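Local coordinates for hypothetical protein SP2199 (Streptococcus pneumoniae TIGR4, PDB 2IBO), which is of unknown function but, as a member of the thiamine-binding protein family, may bind thiamine or a related small molecule, at residues A6-P11 against T39-V44; D23-Y28 against K57-V62; Q32-V37 against F49-R54. All coordinates share one frame; numbering follows the deposited sequence.

How the interactions relate
The three contacts lie within and between the two layers of one ferredoxin-like alpha-beta fold, in which helices 16-31 and 49-64 pack on one face of an antiparallel sheet. Interaction 1 pairs two inner strands, interaction 2 packs the two helices on each other, and interaction 3 sets the turn leading into strand 35-38 against helix 49-64. Interactions 1 and 2, with centres about 11 Å apart, meet where Leu7 CD2 lies 3.9 Å from Ala59 CB. The centres of interactions 1 and 3 are about 14 Å apart, yet a probable hydrogen bond, Val44 N to Val37 O at 2.7 Å, ties their strands together. Interactions 2 and 3 share helix 49-64, centres about 12 Å apart.

Interaction 1. Residues A6-P11 against T39-V44; sequences ALQVLP and TPFETV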
# COMPACT_ATOMS: atom_id res chain seq x y z
N ALA A 6 -6.77 -5.38 -6.10
CA ALA A 6 -6.10 -4.37 -6.92
C ALA A 6 -4.66 -4.85 -6.98
O ALA A 6 -4.05 -5.15 -5.95
CB ALA A 6 -6.19 -3.02 -6.24
N LEU A 7 -4.12 -4.97 -8.19
CA LEU A 7 -2.74 -5.47 -8.31
C LEU A 7 -1.81 -4.52 -9.05
O LEU A 7 -2.17 -3.93 -10.08
CB LEU A 7 -2.73 -6.85 -9.00
CG LEU A 7 -1.36 -7.51 -9.27
CD1 LEU A 7 -0.68 -7.91 -7.93
CD2 LEU A 7 -1.56 -8.74 -10.16
N GLN A 8 -0.61 -4.37 -8.49
CA GLN A 8 0.43 -3.53 -9.07
C GLN A 8 1.72 -4.32 -8.98
O GLN A 8 2.15 -4.71 -7.89
CB GLN A 8 0.62 -2.23 -8.31
CG GLN A 8 1.82 -1.45 -8.80
CD GLN A 8 2.04 -0.15 -8.05
OE1 GLN A 8 2.77 0.73 -8.52
NE2 GLN A 8 1.42 -0.02 -6.87
N VAL A 9 2.33 -4.58 -10.12
CA VAL A 9 3.56 -5.33 -10.13
C VAL A 9 4.71 -4.41 -10.46
O VAL A 9 4.73 -3.78 -11.53
CB VAL A 9 3.53 -6.47 -11.16
CG1 VAL A 9 4.90 -7.14 -11.21
CG2 VAL A 9 2.44 -7.49 -10.79
N LEU A 10 5.66 -4.31 -9.54
CA LEU A 10 6.85 -3.50 -9.75
C LEU A 10 8.04 -4.43 -9.79
O LEU A 10 8.61 -4.79 -8.76
CB LEU A 10 7.04 -2.49 -8.62
CG LEU A 10 5.98 -1.40 -8.51
CD1 LEU A 10 6.36 -0.47 -7.37
CD2 LEU A 10 5.87 -0.64 -9.82
N PRO A 11 8.42 -4.88 -11.00
CA PRO A 11 9.56 -5.77 -11.11
C PRO A 11 10.81 -4.92 -10.91
O PRO A 11 10.89 -3.80 -11.43
CB PRO A 11 9.44 -6.32 -12.53
CG PRO A 11 8.91 -5.12 -13.28
CD PRO A 11 7.85 -4.58 -12.33
N THR A 39 -6.02 0.54 -14.18
CA THR A 39 -5.95 1.95 -13.85
C THR A 39 -4.46 2.26 -13.90
O THR A 39 -3.64 1.35 -14.00
CB THR A 39 -6.56 2.23 -12.44
OG1 THR A 39 -5.71 1.68 -11.43
CG2 THR A 39 -7.93 1.60 -12.32
N PRO A 40 -4.08 3.55 -13.79
CA PRO A 40 -2.67 3.98 -13.84
C PRO A 40 -1.63 3.36 -12.90
O PRO A 40 -0.46 3.25 -13.27
CB PRO A 40 -2.74 5.49 -13.61
CG PRO A 40 -4.19 5.87 -13.64
CD PRO A 40 -4.98 4.63 -13.33
N PHE A 41 -2.03 2.95 -11.71
CA PHE A 41 -1.05 2.37 -10.78
C PHE A 41 -1.29 0.91 -10.43
O PHE A 41 -0.39 0.23 -9.94
CB PHE A 41 -1.03 3.17 -9.48
CG PHE A 41 -0.19 4.41 -9.53
CD1 PHE A 41 1.17 4.33 -9.33
CD2 PHE A 41 -0.77 5.65 -9.78
CE1 PHE A 41 1.97 5.46 -9.36
CE2 PHE A 41 0.02 6.80 -9.81
CZ PHE A 41 1.39 6.70 -9.60
N GLU A 42 -2.51 0.44 -10.67
CA GLU A 42 -2.85 -0.92 -10.33
C GLU A 42 -3.97 -1.49 -11.20
O GLU A 42 -4.78 -0.73 -11.76
CB GLU A 42 -3.28 -0.95 -8.86
CG GLU A 42 -4.48 -0.07 -8.57
CD GLU A 42 -4.67 0.18 -7.10
OE1 GLU A 42 -5.73 0.72 -6.71
OE2 GLU A 42 -3.76 -0.15 -6.32
N THR A 43 -4.04 -2.81 -11.32
CA THR A 43 -5.09 -3.41 -12.13
C THR A 43 -6.10 -3.93 -11.13
O THR A 43 -5.76 -4.70 -10.24
CB THR A 43 -4.55 -4.58 -13.03
OG1 THR A 43 -3.67 -4.05 -14.03
CG2 THR A 43 -5.70 -5.27 -13.73
N VAL A 44 -7.35 -3.49 -11.29
CA VAL A 44 -8.43 -3.86 -10.38
C VAL A 44 -9.27 -5.01 -10.89
O VAL A 44 -9.83 -4.93 -11.98
CB VAL A 44 -9.37 -2.64 -10.11
CG1 VAL A 44 -10.53 -3.05 -9.22
CG2 VAL A 44 -8.58 -1.51 -9.46
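With CG anti to the backbone N (chi1 173°) and the chain extended, Gln8 runs alongside Phe41, whereas Glu42, its CG in the crowded position between backbone N and carbonyl carbon (chi1 60°), stretches across to the methyl group of Ala6. Both lie where strand 43-46 joins strand 2-11 inside the antiparallel sheet of a ferredoxin-like fold. Leu7 and Thr43 form the hydrogen-bonded pair of this junction. The bond from Leu7 N to Thr43 O spans 2.6 Å and the one from Thr43 N to Leu7 O 2.5 Å; both are nearly straight, but the second lies in the acceptor's carbonyl plane while Leu7 N stands above that of Thr43. Ala6 and Val44 follow as a non-hydrogen-bonded pair, and the CA-H of Ala6 approaches Thr43 O (CA to O 3.4 Å). Leu7 and Thr43 send their side chains to the helical face, where Leu7 packs on Leu56 and Thr43 on Ile26.

Across the other face, Ala6 CB rests 3.6 Å from Glu42 CD. The carboxylate is gripped by two lysines: Lys75 of the same chain binds OE1 and Lys75 of the second subunit binds OE2. These charges probably keep it ionised although Glu42 of that subunit is close. Before Thr43 the chain turns away from strand 2-11, and Glu42 O closes the bend by accepting from Thr39 N and, at 2.6 Å, from Thr39 OG1. Gln8 CG lies 3.0 Å from Phe41 O, and Gln8 OE1 reaches the edge of the Phe41 ring, 4.0 Å from CD1, with amide and ring planes 73° apart.

Interaction 2. Residues D23-Y28 against K57-V62; sequences DQVIAY and KEALEV
Helices 23-28 and 57-62 run roughly antiparallel, their short axes 8.9 Å apart at closest approach and their directions 149° apart. No hydrogen bond crosses between them.

Apolar contacts form the spine of the interface. Val25 lies beside Ala59, with CG1 4.1 Å from Ala59 CB; its CG2 also touches the backbone, at Ala59 O. Val62 reaches across with both branches: CG1, anti to its own backbone N, lies 3.7 Å from Gln24 CB, while CG2 comes obliquely to the root of the tyrosine, 4.0 Å from Tyr28 CG. Beyond CB the Gln24 side chain bends away from the partner helix.

Aromatic contacts centre on Tyr28, whose CG is anti to the backbone N (chi1 164°), so that the ring extends over the opposing helix. Its CD2 lies 4.0 Å from Ala59 CB. The phenolic end crosses Glu58 at about a right angle, with OH 3.1 Å from Glu58 CB. Bent at chi2, the glutamate brings OE2 over one ring face, 4.2 Å above the plane and toward the rim, with carboxylate and ring planes 32° apart.

Further along helix 49-64, Ala63 touches Val25 and Ile55 touches Tyr28. Beneath the helix pair, Val25 and Ala59 both rest on Leu7 of strand 2-11.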
# COMPACT_ATOMS: atom_id res chain seq x y z
N ASP A 23 3.69 -6.79 -19.23
CA ASP A 23 2.83 -7.22 -20.33
C ASP A 23 2.31 -8.62 -20.04
O ASP A 23 1.13 -8.90 -20.26
CB ASP A 23 3.61 -7.23 -21.65
CG ASP A 23 3.68 -5.86 -22.30
OD1 ASP A 23 4.34 -5.73 -23.35
OD2 ASP A 23 3.05 -4.92 -21.77
N GLN A 24 3.18 -9.49 -19.54
CA GLN A 24 2.80 -10.87 -19.23
C GLN A 24 1.73 -10.97 -18.15
O GLN A 24 0.82 -11.79 -18.25
CB GLN A 24 4.02 -11.69 -18.81
CG GLN A 24 5.08 -11.81 -19.88
CD GLN A 24 4.61 -12.54 -21.13
OE1 GLN A 24 3.66 -12.13 -21.80
NE2 GLN A 24 5.30 -13.63 -21.45
N VAL A 25 1.85 -10.15 -17.11
CA VAL A 25 0.87 -10.22 -16.05
C VAL A 25 -0.49 -9.72 -16.55
O VAL A 25 -1.54 -10.27 -16.20
CB VAL A 25 1.33 -9.41 -14.82
CG1 VAL A 25 0.24 -9.46 -13.75
CG2 VAL A 25 2.63 -10.00 -14.27
N ILE A 26 -0.47 -8.69 -17.40
CA ILE A 26 -1.71 -8.14 -17.94
C ILE A 26 -2.38 -9.18 -18.85
O ILE A 26 -3.57 -9.46 -18.71
CB ILE A 26 -1.44 -6.84 -18.74
CG1 ILE A 26 -1.03 -5.71 -17.79
CG2 ILE A 26 -2.71 -6.42 -19.51
CD1 ILE A 26 -2.20 -5.10 -17.01
N ALA A 27 -1.61 -9.74 -19.78
CA ALA A 27 -2.13 -10.74 -20.72
C ALA A 27 -2.74 -11.91 -19.95
O ALA A 27 -3.85 -12.34 -20.24
CB ALA A 27 -1.01 -11.24 -21.63
N TYR A 28 -2.01 -12.43 -18.98
CA TYR A 28 -2.52 -13.53 -18.18
C TYR A 28 -3.86 -13.14 -17.57
O TYR A 28 -4.82 -13.88 -17.68
CB TYR A 28 -1.57 -13.91 -17.05
CG TYR A 28 -2.27 -14.75 -16.02
CD1 TYR A 28 -2.67 -16.05 -16.30
CD2 TYR A 28 -2.63 -14.21 -14.78
CE1 TYR A 28 -3.42 -16.79 -15.40
CE2 TYR A 28 -3.39 -14.94 -13.87
CZ TYR A 28 -3.78 -16.22 -14.19
OH TYR A 28 -4.57 -16.91 -13.32
N LYS A 57 -2.32 -15.41 -7.22
CA LYS A 57 -1.18 -16.32 -7.12
C LYS A 57 -0.59 -16.64 -8.48
O LYS A 57 0.63 -16.65 -8.63
CB LYS A 57 -1.60 -17.61 -6.43
CG LYS A 57 -0.45 -18.55 -6.16
CD LYS A 57 -0.93 -19.77 -5.41
CE LYS A 57 0.18 -20.78 -5.24
NZ LYS A 57 -0.32 -22.08 -4.72
N GLU A 58 -1.45 -16.89 -9.47
CA GLU A 58 -0.96 -17.20 -10.81
C GLU A 58 -0.30 -15.96 -11.42
O GLU A 58 0.77 -16.04 -12.01
CB GLU A 58 -2.10 -17.68 -11.70
CG GLU A 58 -1.90 -19.09 -12.25
CD GLU A 58 -0.65 -19.22 -13.11
OE1 GLU A 58 -0.31 -20.36 -13.50
OE2 GLU A 58 -0.01 -18.20 -13.40
N ALA A 59 -0.95 -14.81 -11.28
CA ALA A 59 -0.42 -13.57 -11.82
C ALA A 59 1.00 -13.37 -11.32
O ALA A 59 1.90 -13.04 -12.09
CB ALA A 59 -1.30 -12.40 -11.42
N LEU A 60 1.20 -13.58 -10.02
CA LEU A 60 2.53 -13.41 -9.45
C LEU A 60 3.53 -14.45 -9.94
O LEU A 60 4.69 -14.12 -10.17
CB LEU A 60 2.44 -13.40 -7.92
CG LEU A 60 1.94 -12.07 -7.33
CD1 LEU A 60 1.75 -12.19 -5.83
CD2 LEU A 60 2.93 -10.97 -7.65
N GLU A 61 3.08 -15.69 -10.12
CA GLU A 61 3.95 -16.75 -10.63
C GLU A 61 4.34 -16.42 -12.07
O GLU A 61 5.46 -16.68 -12.50
CB GLU A 61 3.25 -18.11 -10.56
CG GLU A 61 2.92 -18.54 -9.13
CD GLU A 61 2.20 -19.88 -9.04
OE1 GLU A 61 1.25 -20.11 -9.83
OE2 GLU A 61 2.58 -20.69 -8.17
N VAL A 62 3.43 -15.82 -12.83
CA VAL A 62 3.75 -15.44 -14.19
C VAL A 62 4.85 -14.38 -14.13
O VAL A 62 5.88 -14.51 -14.80
CB VAL A 62 2.54 -14.81 -14.93
CG1 VAL A 62 2.99 -14.21 -16.24
CG2 VAL A 62 1.46 -15.86 -15.16

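Interaction 3. Residues Q32-V37 against F49-R54; sequences QEVTMV and FDELMR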
# COMPACT_ATOMS: atom_id res chain seq x y z
N GLN A 32 -8.21 -14.67 -17.70
CA GLN A 32 -9.19 -15.15 -16.74
C GLN A 32 -10.57 -14.59 -17.05
O GLN A 32 -10.71 -13.57 -17.73
CB GLN A 32 -8.75 -14.78 -15.33
CG GLN A 32 -7.39 -15.33 -14.95
CD GLN A 32 -7.25 -16.81 -15.26
OE1 GLN A 32 -6.59 -17.20 -16.21
NE2 GLN A 32 -7.89 -17.65 -14.45
N GLU A 33 -11.61 -15.27 -16.56
CA GLU A 33 -12.97 -14.83 -16.81
C GLU A 33 -13.39 -13.96 -15.64
O GLU A 33 -14.39 -14.23 -14.98
CB GLU A 33 -13.88 -16.05 -16.96
CG GLU A 33 -13.52 -16.91 -18.16
CD GLU A 33 -14.23 -18.24 -18.18
OE1 GLU A 33 -13.95 -19.06 -17.28
OE2 GLU A 33 -15.06 -18.47 -19.08
N VAL A 34 -12.62 -12.91 -15.41
CA VAL A 34 -12.86 -12.01 -14.29
C VAL A 34 -12.97 -10.57 -14.75
O VAL A 34 -12.31 -10.17 -15.70
CB VAL A 34 -11.72 -12.14 -13.24
CG1 VAL A 34 -10.40 -11.76 -13.86
CG2 VAL A 34 -12.02 -11.30 -12.03
N THR A 35 -13.83 -9.80 -14.07
CA THR A 35 -14.03 -8.38 -14.38
C THR A 35 -12.74 -7.64 -14.03
O THR A 35 -12.26 -7.71 -12.89
CB THR A 35 -15.21 -7.80 -13.57
OG1 THR A 35 -16.41 -8.45 -14.00
CG2 THR A 35 -15.33 -6.29 -13.80
N MSE A 36 -12.18 -6.94 -15.01
CA MSE A 36 -10.94 -6.22 -14.75
C MSE A 36 -10.85 -4.81 -15.34
O MSE A 36 -11.34 -4.52 -16.43
CB MSE A 36 -9.75 -7.06 -15.22
CG MSE A 36 -9.52 -7.11 -16.72
SE MSE A 36 -7.76 -8.01 -17.18
CE MSE A 36 -6.59 -6.53 -17.13
N VAL A 37 -10.24 -3.92 -14.57
CA VAL A 37 -10.04 -2.55 -15.01
C VAL A 37 -8.60 -2.18 -14.76
O VAL A 37 -8.09 -2.33 -13.65
CB VAL A 37 -10.89 -1.53 -14.24
CG1 VAL A 37 -10.90 -0.23 -14.98
CG2 VAL A 37 -12.32 -2.04 -14.06
N PHE A 49 -13.98 -14.33 -3.89
CA PHE A 49 -12.72 -14.33 -3.18
C PHE A 49 -11.81 -15.47 -3.63
O PHE A 49 -10.64 -15.24 -3.95
CB PHE A 49 -12.94 -14.42 -1.67
CG PHE A 49 -11.68 -14.24 -0.87
CD1 PHE A 49 -10.86 -13.14 -1.08
CD2 PHE A 49 -11.30 -15.18 0.08
CE1 PHE A 49 -9.68 -12.97 -0.37
CE2 PHE A 49 -10.11 -15.03 0.80
CZ PHE A 49 -9.31 -13.91 0.57
N ASP A 50 -12.36 -16.68 -3.67
CA ASP A 50 -11.60 -17.87 -4.07
C ASP A 50 -10.88 -17.73 -5.41
O ASP A 50 -9.68 -18.02 -5.51
CB ASP A 50 -12.51 -19.10 -4.10
CG ASP A 50 -12.71 -19.72 -2.73
OD1 ASP A 50 -13.56 -20.63 -2.62
OD2 ASP A 50 -12.03 -19.29 -1.76
N GLU A 51 -11.61 -17.28 -6.43
CA GLU A 51 -11.03 -17.12 -7.76
C GLU A 51 -9.96 -16.01 -7.80
O GLU A 51 -8.93 -16.17 -8.46
CB GLU A 51 -12.14 -16.84 -8.79
CG GLU A 51 -12.67 -15.40 -8.84
CD GLU A 51 -13.82 -15.22 -9.84
OE1 GLU A 51 -14.97 -15.60 -9.52
OE2 GLU A 51 -13.57 -14.70 -10.96
N LEU A 52 -10.19 -14.91 -7.10
CA LEU A 52 -9.22 -13.83 -7.10
C LEU A 52 -7.93 -14.27 -6.43
O LEU A 52 -6.85 -13.97 -6.93
CB LEU A 52 -9.78 -12.59 -6.41
CG LEU A 52 -11.02 -11.92 -7.03
CD1 LEU A 52 -11.37 -10.64 -6.26
CD2 LEU A 52 -10.77 -11.60 -8.49
N MSE A 53 -8.02 -14.98 -5.31
CA MSE A 53 -6.80 -15.44 -4.65
C MSE A 53 -6.03 -16.35 -5.60
O MSE A 53 -4.79 -16.29 -5.69
CB MSE A 53 -7.11 -16.18 -3.35
CG MSE A 53 -7.57 -15.25 -2.22
SE MSE A 53 -6.34 -13.74 -1.89
CE MSE A 53 -7.34 -12.42 -2.84
N ARG A 54 -6.76 -17.18 -6.35
CA ARG A 54 -6.16 -18.09 -7.31
C ARG A 54 -5.49 -17.27 -8.43
O ARG A 54 -4.34 -17.51 -8.78
CB ARG A 54 -7.22 -19.01 -7.90
CG ARG A 54 -6.67 -20.12 -8.76
CD ARG A 54 -7.73 -20.69 -9.67
NE ARG A 54 -7.95 -19.84 -10.84
CZ ARG A 54 -9.13 -19.33 -11.18
NH1 ARG A 54 -10.22 -19.58 -10.45
NH2 ARG A 54 -9.23 -18.57 -12.27
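An inverse gamma turn centred on Glu33 leads from helix 16-31 into edge strand 35-38 of the ferredoxin-like fold, and this connection packs against the first turns of helix 49-64. The turn is closed by a weak hydrogen bond from Val34 N to Gln32 O, and it leaves the side chains of Gln32 and Val34 both directed toward the helix.

Val34 makes the apolar part of the contact. Its CG2, anti to the backbone N, meets Leu52 CD2 at 3.8 Å, the two side chains crossing at about a right angle. Leu52 continues inward to Leu45, Ala3 and Ile5, so the valine borders the core between sheet and helix. The same CG2 also touches a carboxylate, lying 3.9 Å from Glu51 OE2. Glu51 holds CG in the crowded position between backbone N and carbonyl carbon (chi1 79°), and its other oxygen, OE1, takes a weak hydrogen bond from Glu48 N.

Toward the surface, Gln32, bent at chi2, brings its amide to the edge of the Arg54 guanidinium, with Gln32 CD in the guanidinium plane and 4.0 Å from Arg54 NH2. The two flat groups are turned 64° apart. A bend at chi3 folds the arginine back along its own helix, so that Glu51 O stands 4.1 Å above the guanidinium plane of Arg54, over its centre.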